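Rhamnosidase B (Bacillus sp., PDB 2OKX) probably hydrolyses terminal alpha-L-rhamnose residues from glycosides, as expected of a family 78 alpha-L-rhamnosidase. Local coordinates at residues P68-Y76 and P186-F197; H43-V51 and G60-P68. All coordinates share one frame; numbering follows the deposited sequence.

Interaction 1 (P68-Y76 and P186-F197); sequences PKEQFYDSY and PWTSLVPRDIPF. With GOL (glycerol), chain R.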
loop_
_atom_site.group_PDB
_atom_site.type_symbol
_atom_site.label_atom_id
_atom_site.label_comp_id
_atom_site.label_asym_id
_atom_site.label_seq_id
_atom_site.Cartn_x
_atom_site.Cartn_y
_atom_site.Cartn_z
ATOM N N PRO A 68 1.057 11.548 14.940
ATOM C CA PRO A 68 1.173 12.978 15.247
ATOM C C PRO A 68 1.918 13.308 16.546
ATOM O O PRO A 68 2.550 14.358 16.648
ATOM C CB PRO A 68 -0.280 13.433 15.270
ATOM C CG PRO A 68 -0.885 12.587 14.181
ATOM C CD PRO A 68 -0.297 11.215 14.464
ATOM N N LYS A 69 1.849 12.407 17.524
ATOM C CA LYS A 69 2.511 12.607 18.814
ATOM C C LYS A 69 4.029 12.701 18.642
ATOM O O LYS A 69 4.725 13.309 19.459
ATOM C CB LYS A 69 2.177 11.454 19.768
ATOM C CG LYS A 69 2.849 10.140 19.390
ATOM C CD LYS A 69 2.523 9.007 20.358
ATOM C CE LYS A 69 1.122 8.468 20.147
ATOM N NZ LYS A 69 0.896 7.219 20.929
ATOM N N GLU A 70 4.537 12.083 17.581
ATOM C CA GLU A 70 5.965 12.107 17.290
ATOM C C GLU A 70 6.125 12.372 15.796
ATOM O O GLU A 70 6.480 11.480 15.018
ATOM C CB GLU A 70 6.613 10.778 17.688
ATOM C CG GLU A 70 6.396 10.420 19.157
ATOM C CD GLU A 70 7.203 9.219 19.612
ATOM O OE1 GLU A 70 7.120 8.155 18.966
ATOM O OE2 GLU A 70 7.919 9.338 20.630
ATOM N N GLN A 71 5.835 13.616 15.421
ATOM C CA GLN A 71 5.900 14.095 14.045
ATOM C C GLN A 71 7.345 14.175 13.551
ATOM O O GLN A 71 8.138 14.976 14.048
ATOM C CB GLN A 71 5.236 15.474 13.971
ATOM C CG GLN A 71 5.100 16.076 12.582
ATOM C CD GLN A 71 4.164 15.294 11.687
ATOM O OE1 GLN A 71 3.194 14.699 12.154
ATOM N NE2 GLN A 71 4.440 15.306 10.388
ATOM N N PHE A 72 7.675 13.345 12.566
ATOM C CA PHE A 72 9.020 13.297 11.996
ATOM C C PHE A 72 9.344 14.493 11.100
ATOM O O PHE A 72 8.534 14.891 10.260
ATOM C CB PHE A 72 9.188 12.007 11.189
ATOM C CG PHE A 72 9.406 10.781 12.032
ATOM C CD1 PHE A 72 10.646 10.525 12.602
ATOM C CD2 PHE A 72 8.373 9.869 12.237
ATOM C CE1 PHE A 72 10.863 9.371 13.367
ATOM C CE2 PHE A 72 8.578 8.716 12.999
ATOM C CZ PHE A 72 9.828 8.467 13.563
ATOM N N TYR A 73 10.532 15.065 11.278
ATOM C CA TYR A 73 10.945 16.197 10.455
ATOM C C TYR A 73 12.229 15.855 9.710
ATOM O O TYR A 73 13.063 15.094 10.204
ATOM C CB TYR A 73 11.136 17.459 11.311
ATOM C CG TYR A 73 12.269 17.400 12.308
ATOM C CD1 TYR A 73 13.570 17.742 11.939
ATOM C CD2 TYR A 73 12.038 17.020 13.631
ATOM C CE1 TYR A 73 14.616 17.709 12.869
ATOM C CE2 TYR A 73 13.072 16.983 14.562
ATOM C CZ TYR A 73 14.357 17.328 14.176
ATOM O OH TYR A 73 15.377 17.290 15.102
ATOM N N ASP A 74 12.380 16.429 8.522
ATOM C CA ASP A 74 13.546 16.175 7.684
ATOM C C ASP A 74 14.565 17.302 7.746
ATOM O O ASP A 74 14.203 18.462 7.927
ATOM C CB ASP A 74 13.101 15.976 6.234
ATOM C CG ASP A 74 12.052 14.897 6.100
ATOM O OD1 ASP A 74 12.250 13.812 6.679
ATOM O OD2 ASP A 74 11.035 15.130 5.421
ATOM N N SER A 75 15.838 16.946 7.589
ATOM C CA SER A 75 16.925 17.920 7.612
ATOM C C SER A 75 17.765 17.775 6.346
ATOM O O SER A 75 18.455 16.773 6.168
ATOM C CB SER A 75 17.813 17.701 8.841
ATOM O OG SER A 75 17.066 17.769 10.043
ATOM N N TYR A 76 17.702 18.777 5.474
ATOM C CA TYR A 76 18.461 18.758 4.225
ATOM C C TYR A 76 19.664 19.684 4.234
ATOM O O TYR A 76 19.602 20.788 4.772
ATOM C CB TYR A 76 17.599 19.196 3.041
ATOM C CG TYR A 76 16.378 18.359 2.770
ATOM C CD1 TYR A 76 15.205 18.540 3.503
ATOM C CD2 TYR A 76 16.386 17.399 1.760
ATOM C CE1 TYR A 76 14.067 17.785 3.234
ATOM C CE2 TYR A 76 15.255 16.639 1.482
ATOM C CZ TYR A 76 14.099 16.835 2.222
ATOM O OH TYR A 76 12.984 16.074 1.959
ATOM N N PRO A 186 -1.532 19.561 17.002
ATOM C CA PRO A 186 -1.507 18.181 17.508
ATOM C C PRO A 186 -0.152 17.470 17.465
ATOM O O PRO A 186 -0.034 16.326 17.903
ATOM C CB PRO A 186 -2.538 17.488 16.625
ATOM C CG PRO A 186 -2.305 18.146 15.303
ATOM C CD PRO A 186 -2.171 19.616 15.673
ATOM N N TRP A 187 0.868 18.144 16.949
ATOM C CA TRP A 187 2.198 17.547 16.837
ATOM C C TRP A 187 2.988 17.724 18.132
ATOM O O TRP A 187 3.975 18.456 18.181
ATOM C CB TRP A 187 2.928 18.195 15.665
ATOM C CG TRP A 187 2.020 18.402 14.492
ATOM C CD1 TRP A 187 1.594 17.455 13.598
ATOM C CD2 TRP A 187 1.378 19.626 14.115
ATOM N NE1 TRP A 187 0.727 18.018 12.688
ATOM C CE2 TRP A 187 0.578 19.349 12.984
ATOM C CE3 TRP A 187 1.400 20.932 14.626
ATOM C CZ2 TRP A 187 -0.191 20.332 12.351
ATOM C CZ3 TRP A 187 0.635 21.910 13.998
ATOM C CH2 TRP A 187 -0.149 21.604 12.872
ATOM N N THR A 188 2.537 17.032 19.172
ATOM C CA THR A 188 3.135 17.095 20.502
ATOM C C THR A 188 4.651 17.236 20.502
ATOM O O THR A 188 5.206 18.034 21.260
ATOM C CB THR A 188 2.744 15.853 21.318
ATOM O OG1 THR A 188 1.351 15.581 21.117
ATOM C CG2 THR A 188 2.993 16.088 22.799
ATOM N N SER A 189 5.324 16.454 19.665
ATOM C CA SER A 189 6.776 16.528 19.580
ATOM C C SER A 189 7.235 16.312 18.148
ATOM O O SER A 189 6.610 15.564 17.393
ATOM C CB SER A 189 7.432 15.478 20.481
ATOM O OG SER A 189 7.244 14.170 19.970
ATOM N N LEU A 190 8.315 16.993 17.778
ATOM C CA LEU A 190 8.892 16.862 16.447
ATOM C C LEU A 190 10.162 16.037 16.630
ATOM O O LEU A 190 11.074 16.433 17.361
ATOM C CB LEU A 190 9.222 18.240 15.859
ATOM C CG LEU A 190 8.070 19.251 15.792
ATOM C CD1 LEU A 190 8.523 20.500 15.046
ATOM C CD2 LEU A 190 6.873 18.639 15.090
ATOM N N VAL A 191 10.201 14.877 15.984
ATOM C CA VAL A 191 11.340 13.972 16.086
ATOM C C VAL A 191 12.070 13.849 14.751
ATOM O O VAL A 191 11.446 13.829 13.690
ATOM C CB VAL A 191 10.880 12.572 16.557
ATOM C CG1 VAL A 191 9.795 12.045 15.636
ATOM C CG2 VAL A 191 12.052 11.615 16.583
ATOM N N PRO A 192 13.410 13.768 14.789
ATOM C CA PRO A 192 14.197 13.651 13.559
ATOM C C PRO A 192 13.983 12.374 12.742
ATOM O O PRO A 192 13.941 11.270 13.284
ATOM C CB PRO A 192 15.636 13.792 14.058
ATOM C CG PRO A 192 15.567 13.229 15.446
ATOM C CD PRO A 192 14.291 13.837 15.968
ATOM N N ARG A 193 13.842 12.557 11.431
ATOM C CA ARG A 193 13.662 11.459 10.482
ATOM C C ARG A 193 14.663 10.360 10.844
ATOM O O ARG A 193 15.857 10.635 10.982
ATOM C CB ARG A 193 13.940 11.984 9.070
ATOM C CG ARG A 193 13.733 10.981 7.951
ATOM C CD ARG A 193 14.473 11.412 6.694
ATOM N NE ARG A 193 14.210 10.502 5.583
ATOM C CZ ARG A 193 13.218 10.653 4.710
ATOM N NH1 ARG A 193 12.392 11.688 4.807
ATOM N NH2 ARG A 193 13.042 9.756 3.749
ATOM N N ASP A 194 14.194 9.123 11.001
ATOM C CA ASP A 194 15.097 8.035 11.373
ATOM C C ASP A 194 15.583 7.119 10.243
ATOM O O ASP A 194 15.917 5.954 10.476
ATOM C CB ASP A 194 14.481 7.192 12.503
ATOM C CG ASP A 194 13.067 6.728 12.196
ATOM O OD1 ASP A 194 12.527 5.921 12.980
ATOM O OD2 ASP A 194 12.494 7.168 11.180
ATOM N N ILE A 195 15.621 7.650 9.024
ATOM C CA ILE A 195 16.116 6.914 7.859
ATOM C C ILE A 195 16.627 7.925 6.843
ATOM O O ILE A 195 16.260 9.096 6.884
ATOM C CB ILE A 195 15.021 6.074 7.138
ATOM C CG1 ILE A 195 13.796 6.945 6.846
ATOM C CG2 ILE A 195 14.677 4.843 7.944
ATOM C CD1 ILE A 195 12.896 6.381 5.757
ATOM N N PRO A 196 17.497 7.486 5.921
ATOM C CA PRO A 196 18.008 8.417 4.913
ATOM C C PRO A 196 16.867 8.790 3.974
ATOM O O PRO A 196 15.748 8.299 4.133
ATOM C CB PRO A 196 19.104 7.607 4.221
ATOM C CG PRO A 196 18.620 6.195 4.358
ATOM C CD PRO A 196 18.116 6.158 5.783
ATOM N N PHE A 197 17.142 9.654 3.001
ATOM C CA PHE A 197 16.117 10.080 2.060
ATOM C C PHE A 197 15.850 9.045 0.971
ATOM O O PHE A 197 16.705 8.219 0.658
ATOM C CB PHE A 197 16.510 11.419 1.427
ATOM C CG PHE A 197 16.413 12.589 2.376
ATOM C CD1 PHE A 197 15.192 12.940 2.943
ATOM C CD2 PHE A 197 17.541 13.333 2.705
ATOM C CE1 PHE A 197 15.092 14.017 3.826
ATOM C CE2 PHE A 197 17.453 14.412 3.586
ATOM C CZ PHE A 197 16.223 14.754 4.147
HETATM C C1 GOL R . 10.794 8.385 17.533
HETATM O O1 GOL R . 10.402 8.659 18.753
HETATM C C2 GOL R . 11.774 7.209 17.559
HETATM O O2 GOL R . 11.135 6.059 18.128
HETATM C C3 GOL R . 12.232 6.894 16.135
HETATM O O3 GOL R . 13.147 5.796 16.158
HETATM O O HOH W 1 8.937 12.043 21.750
#
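Parallel bridges join Gln71 to Leu190, Phe72 to Val191 and Tyr73 to Pro192; the evidence is backbone bonds including Val191 N to Gln71 O (2.8 Å), Tyr73 N to Val191 O and Arg193 N to Tyr73 O. Before this ladder, the Ser189 hydroxyl donates to Lys69 O at 2.7 Å, in the carbonyl plane and on a lone pair. Within it, side chains on the two faces alternate. On one, Val191 CG1 sits 3.7 Å from the Phe72 ring centroid, over the ring face, while Pro192 O meets the same ring's edge. On the other, Tyr73 CG lies between its backbone N and carbonyl carbon (chi1 66°), which brings a ring face against Pro192, whose CA makes a CH-pi contact 3.8 Å from the Tyr73 centroid. Beyond the ladder the extended Arg193 chain carries NH1 to within 2.8 Å of Asp74 OD1. This salt bridge lies in the guanidinium plane but reaches OD1 from above the carboxylate plane, 55° out of it; Asp74 OD2 is bonded to Tyr50 OH. Phe197 CD1 covers a face of that guanidinium, and the Phe197 ring makes an offset stack on the Tyr76 ring, centroids 4.1 Å apart and planes at 10°. Strand 189-192, paired with strand 70-77 alone, is an outer strand of a five-stranded mixed sheet, consistent with the galactose-binding-like beta-sandwich of the rhamnosidase N-terminal domain.

Interaction 2 (H43-V51 and G60-P68); sequences HITADSRYV and GRGPVRSWP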
loop_
_atom_site.group_PDB
_atom_site.type_symbol
_atom_site.label_atom_id
_atom_site.label_comp_id
_atom_site.label_asym_id
_atom_site.label_seq_id
_atom_site.Cartn_x
_atom_site.Cartn_y
_atom_site.Cartn_z
ATOM N N HIS A 43 15.588 22.295 8.105
ATOM C CA HIS A 43 14.784 21.344 8.861
ATOM C C HIS A 43 13.321 21.616 8.550
ATOM O O HIS A 43 12.865 22.755 8.635
ATOM C CB HIS A 43 15.056 21.527 10.350
ATOM C CG HIS A 43 16.513 21.518 10.695
ATOM N ND1 HIS A 43 17.261 20.361 10.747
ATOM C CD2 HIS A 43 17.362 22.530 10.998
ATOM C CE1 HIS A 43 18.507 20.659 11.069
ATOM N NE2 HIS A 43 18.595 21.969 11.227
ATOM N N ILE A 44 12.579 20.569 8.207
ATOM C CA ILE A 44 11.187 20.750 7.827
ATOM C C ILE A 44 10.273 19.545 8.029
ATOM O O ILE A 44 10.710 18.392 8.013
ATOM C CB ILE A 44 11.111 21.154 6.331
ATOM C CG1 ILE A 44 9.657 21.262 5.865
ATOM C CG2 ILE A 44 11.854 20.121 5.483
ATOM C CD1 ILE A 44 9.518 21.686 4.407
ATOM N N THR A 45 8.995 19.841 8.239
ATOM C CA THR A 45 7.961 18.826 8.369
ATOM C C THR A 45 6.661 19.531 8.020
ATOM O O THR A 45 6.603 20.760 8.001
ATOM C CB THR A 45 7.882 18.210 9.786
ATOM O OG1 THR A 45 7.032 17.056 9.742
ATOM C CG2 THR A 45 7.311 19.203 10.788
ATOM N N ALA A 46 5.627 18.764 7.708
ATOM C CA ALA A 46 4.353 19.357 7.351
ATOM C C ALA A 46 3.217 18.376 7.576
ATOM O O ALA A 46 3.438 17.198 7.848
ATOM C CB ALA A 46 4.373 19.800 5.899
ATOM N N ASP A 47 1.998 18.886 7.472
ATOM C CA ASP A 47 0.792 18.090 7.645
ATOM C C ASP A 47 -0.073 18.444 6.438
ATOM O O ASP A 47 -0.504 19.591 6.323
ATOM C CB ASP A 47 0.079 18.497 8.942
ATOM C CG ASP A 47 -1.113 17.617 9.253
ATOM O OD1 ASP A 47 -1.866 17.302 8.313
ATOM O OD2 ASP A 47 -1.303 17.250 10.432
ATOM N N SER A 48 -0.374 17.482 5.563
ATOM C CA SER A 48 0.029 16.079 5.683
ATOM C C SER A 48 1.377 15.708 5.054
ATOM O O SER A 48 2.142 14.928 5.630
ATOM C CB SER A 48 -1.052 15.193 5.061
ATOM O OG SER A 48 -2.345 15.602 5.464
ATOM N N ARG A 49 1.643 16.236 3.863
ATOM C CA ARG A 49 2.889 15.955 3.144
ATOM C C ARG A 49 3.388 17.217 2.432
ATOM O O ARG A 49 2.620 18.154 2.217
ATOM C CB ARG A 49 2.655 14.849 2.107
ATOM C CG ARG A 49 2.154 13.523 2.675
ATOM C CD ARG A 49 3.227 12.813 3.481
ATOM N NE ARG A 49 2.823 11.465 3.871
ATOM C CZ ARG A 49 2.393 11.120 5.082
ATOM N NH1 ARG A 49 2.307 12.025 6.051
ATOM N NH2 ARG A 49 2.054 9.861 5.326
ATOM N N TYR A 50 4.665 17.239 2.049
ATOM C CA TYR A 50 5.220 18.405 1.370
ATOM C C TYR A 50 6.164 18.073 0.218
ATOM O O TYR A 50 6.671 16.958 0.111
ATOM C CB TYR A 50 6.003 19.277 2.357
ATOM C CG TYR A 50 7.346 18.683 2.748
ATOM C CD1 TYR A 50 7.486 17.907 3.898
ATOM C CD2 TYR A 50 8.465 18.850 1.932
ATOM C CE1 TYR A 50 8.708 17.309 4.224
ATOM C CE2 TYR A 50 9.689 18.253 2.246
ATOM C CZ TYR A 50 9.801 17.485 3.390
ATOM O OH TYR A 50 11.002 16.880 3.685
ATOM N N VAL A 51 6.390 19.073 -0.627
ATOM C CA VAL A 51 7.335 19.007 -1.737
ATOM C C VAL A 51 8.163 20.285 -1.554
ATOM O O VAL A 51 7.626 21.395 -1.610
ATOM C CB VAL A 51 6.652 19.041 -3.111
ATOM C CG1 VAL A 51 7.719 19.059 -4.199
ATOM C CG2 VAL A 51 5.749 17.820 -3.287
ATOM N N GLY A 60 13.273 17.828 -2.190
ATOM C CA GLY A 60 12.816 16.601 -1.567
ATOM C C GLY A 60 11.324 16.546 -1.299
ATOM O O GLY A 60 10.587 17.480 -1.626
ATOM N N ARG A 61 10.892 15.434 -0.711
ATOM C CA ARG A 61 9.489 15.191 -0.376
ATOM C C ARG A 61 9.428 14.569 1.014
ATOM O O ARG A 61 10.384 13.932 1.459
ATOM C CB ARG A 61 8.855 14.218 -1.374
ATOM C CG ARG A 61 8.938 14.636 -2.835
ATOM C CD ARG A 61 8.480 13.491 -3.747
ATOM N NE ARG A 61 8.702 13.777 -5.162
ATOM C CZ ARG A 61 7.858 14.444 -5.940
ATOM N NH1 ARG A 61 6.712 14.901 -5.452
ATOM N NH2 ARG A 61 8.163 14.663 -7.213
ATOM N N GLY A 62 8.296 14.743 1.687
ATOM C CA GLY A 62 8.134 14.183 3.016
ATOM C C GLY A 62 6.862 14.689 3.672
ATOM O O GLY A 62 5.956 15.160 2.988
ATOM N N PRO A 63 6.734 14.539 4.998
ATOM C CA PRO A 63 7.722 13.881 5.856
ATOM C C PRO A 63 7.434 12.381 5.808
ATOM O O PRO A 63 6.510 11.956 5.120
ATOM C CB PRO A 63 7.419 14.474 7.226
ATOM C CG PRO A 63 5.915 14.571 7.191
ATOM C CD PRO A 63 5.658 15.148 5.804
ATOM N N VAL A 64 8.219 11.580 6.517
ATOM C CA VAL A 64 7.956 10.146 6.543
ATOM C C VAL A 64 6.671 9.993 7.353
ATOM O O VAL A 64 6.283 10.917 8.072
ATOM C CB VAL A 64 9.110 9.367 7.214
ATOM C CG1 VAL A 64 10.382 9.503 6.378
ATOM C CG2 VAL A 64 9.347 9.878 8.625
ATOM N N ARG A 65 6.000 8.853 7.239
ATOM C CA ARG A 65 4.754 8.676 7.977
ATOM C C ARG A 65 5.009 8.704 9.480
ATOM O O ARG A 65 5.982 8.122 9.970
ATOM C CB ARG A 65 4.049 7.382 7.551
ATOM C CG ARG A 65 4.760 6.086 7.904
ATOM C CD ARG A 65 4.196 4.944 7.057
ATOM N NE ARG A 65 4.636 5.054 5.663
ATOM C CZ ARG A 65 4.060 4.436 4.638
ATOM N NH1 ARG A 65 3.004 3.658 4.838
ATOM N NH2 ARG A 65 4.551 4.585 3.409
ATOM N N SER A 66 4.134 9.394 10.209
ATOM C CA SER A 66 4.285 9.531 11.658
ATOM C C SER A 66 2.991 9.455 12.456
ATOM O O SER A 66 1.894 9.569 11.911
ATOM C CB SER A 66 4.899 10.895 12.008
ATOM O OG SER A 66 5.889 11.313 11.096
ATOM N N TRP A 67 3.147 9.246 13.762
ATOM C CA TRP A 67 2.020 9.291 14.686
ATOM C C TRP A 67 2.152 10.782 15.012
ATOM O O TRP A 67 3.256 11.255 15.299
ATOM C CB TRP A 67 2.283 8.495 15.972
ATOM C CG TRP A 67 2.330 7.006 15.833
ATOM C CD1 TRP A 67 3.445 6.214 15.861
ATOM C CD2 TRP A 67 1.211 6.120 15.702
ATOM N NE1 TRP A 67 3.087 4.891 15.759
ATOM C CE2 TRP A 67 1.724 4.803 15.659
ATOM C CE3 TRP A 67 -0.175 6.310 15.615
ATOM C CZ2 TRP A 67 0.899 3.681 15.537
ATOM C CZ3 TRP A 67 -0.996 5.194 15.493
ATOM C CH2 TRP A 67 -0.453 3.894 15.456
ATOM N N PRO A 68 1.057 11.548 14.940
ATOM C CA PRO A 68 1.173 12.978 15.247
ATOM C C PRO A 68 1.918 13.308 16.546
ATOM O O PRO A 68 2.550 14.358 16.648
ATOM C CB PRO A 68 -0.280 13.433 15.270
ATOM C CG PRO A 68 -0.885 12.587 14.181
ATOM C CD PRO A 68 -0.297 11.215 14.464
HETATM O O HOH W 2 1.783 10.472 8.473
#
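Pro63, Tyr50 and Arg49 bury the largest shares of the surface, where an antiparallel ladder runs out into a loop that opens with the cis peptide before Pro63. Tyr50 N donates to Gly62 O at 2.6 Å and Gly62 N returns a longer bond to Tyr50 O, which makes these two a hydrogen-bonded pair. The Tyr50 ring, swung between its backbone N and carbonyl carbon (chi1 74°), lies across the Gly62 backbone: Gly62 N is 3.5 Å above one ring face and Ile44 CD1 covers the opposite one. A CB on Gly62 would collide with Tyr50 CE1. A phenylalanine replacing Tyr50 would probably leave Asp74 and Tyr76 without the hydroxyl that both bond. Next in the chain, Pro63 packs its CD against the carbonyl oxygens of Ala46 and Ser48 (3.5 Å to Ser48 O) and against Tyr50 CD1, with CB against Thr45 OG1. Bent at chi2 (-70°), the Arg49 chain turns a face of its guanidinium to Pro63 O. Arg49 NH1 is held by Ser48 O at 2.9 Å and by a water that also accepts from Ser66 N. Ser48 and Arg49 form a classic beta bulge opposite Leu95 of strand 87-96. Strand 49-54 lies between strands 87-96 and 57-62 in the seven-stranded sheet, whereas strand 41-47, just before the bulge, pairs with strands 110-117 and 70-77 in the other sheet.

How the interactions relate
Interaction 1 builds the margin of the five-stranded sheet and is only partly buried, with Glu70 and Pro192 exposed; interaction 2 is a buried contact within a hairpin of the seven-stranded sheet. The first is parallel and spans 109 intervening residues, the second antiparallel and local, and the two share Pro68, where the chain passes from one to the other. Their chemistry differs accordingly: a salt bridge and aromatic stacking against a proline wedged among carbonyls. They meet directly, since Asp74 N lies 2.6 Å from Ile44 O, a probable hydrogen bond, and Pro63 CB packs 3.3 Å from Phe72 O. Strand 41-47, paired with 70-77, belongs to both neighbourhoods.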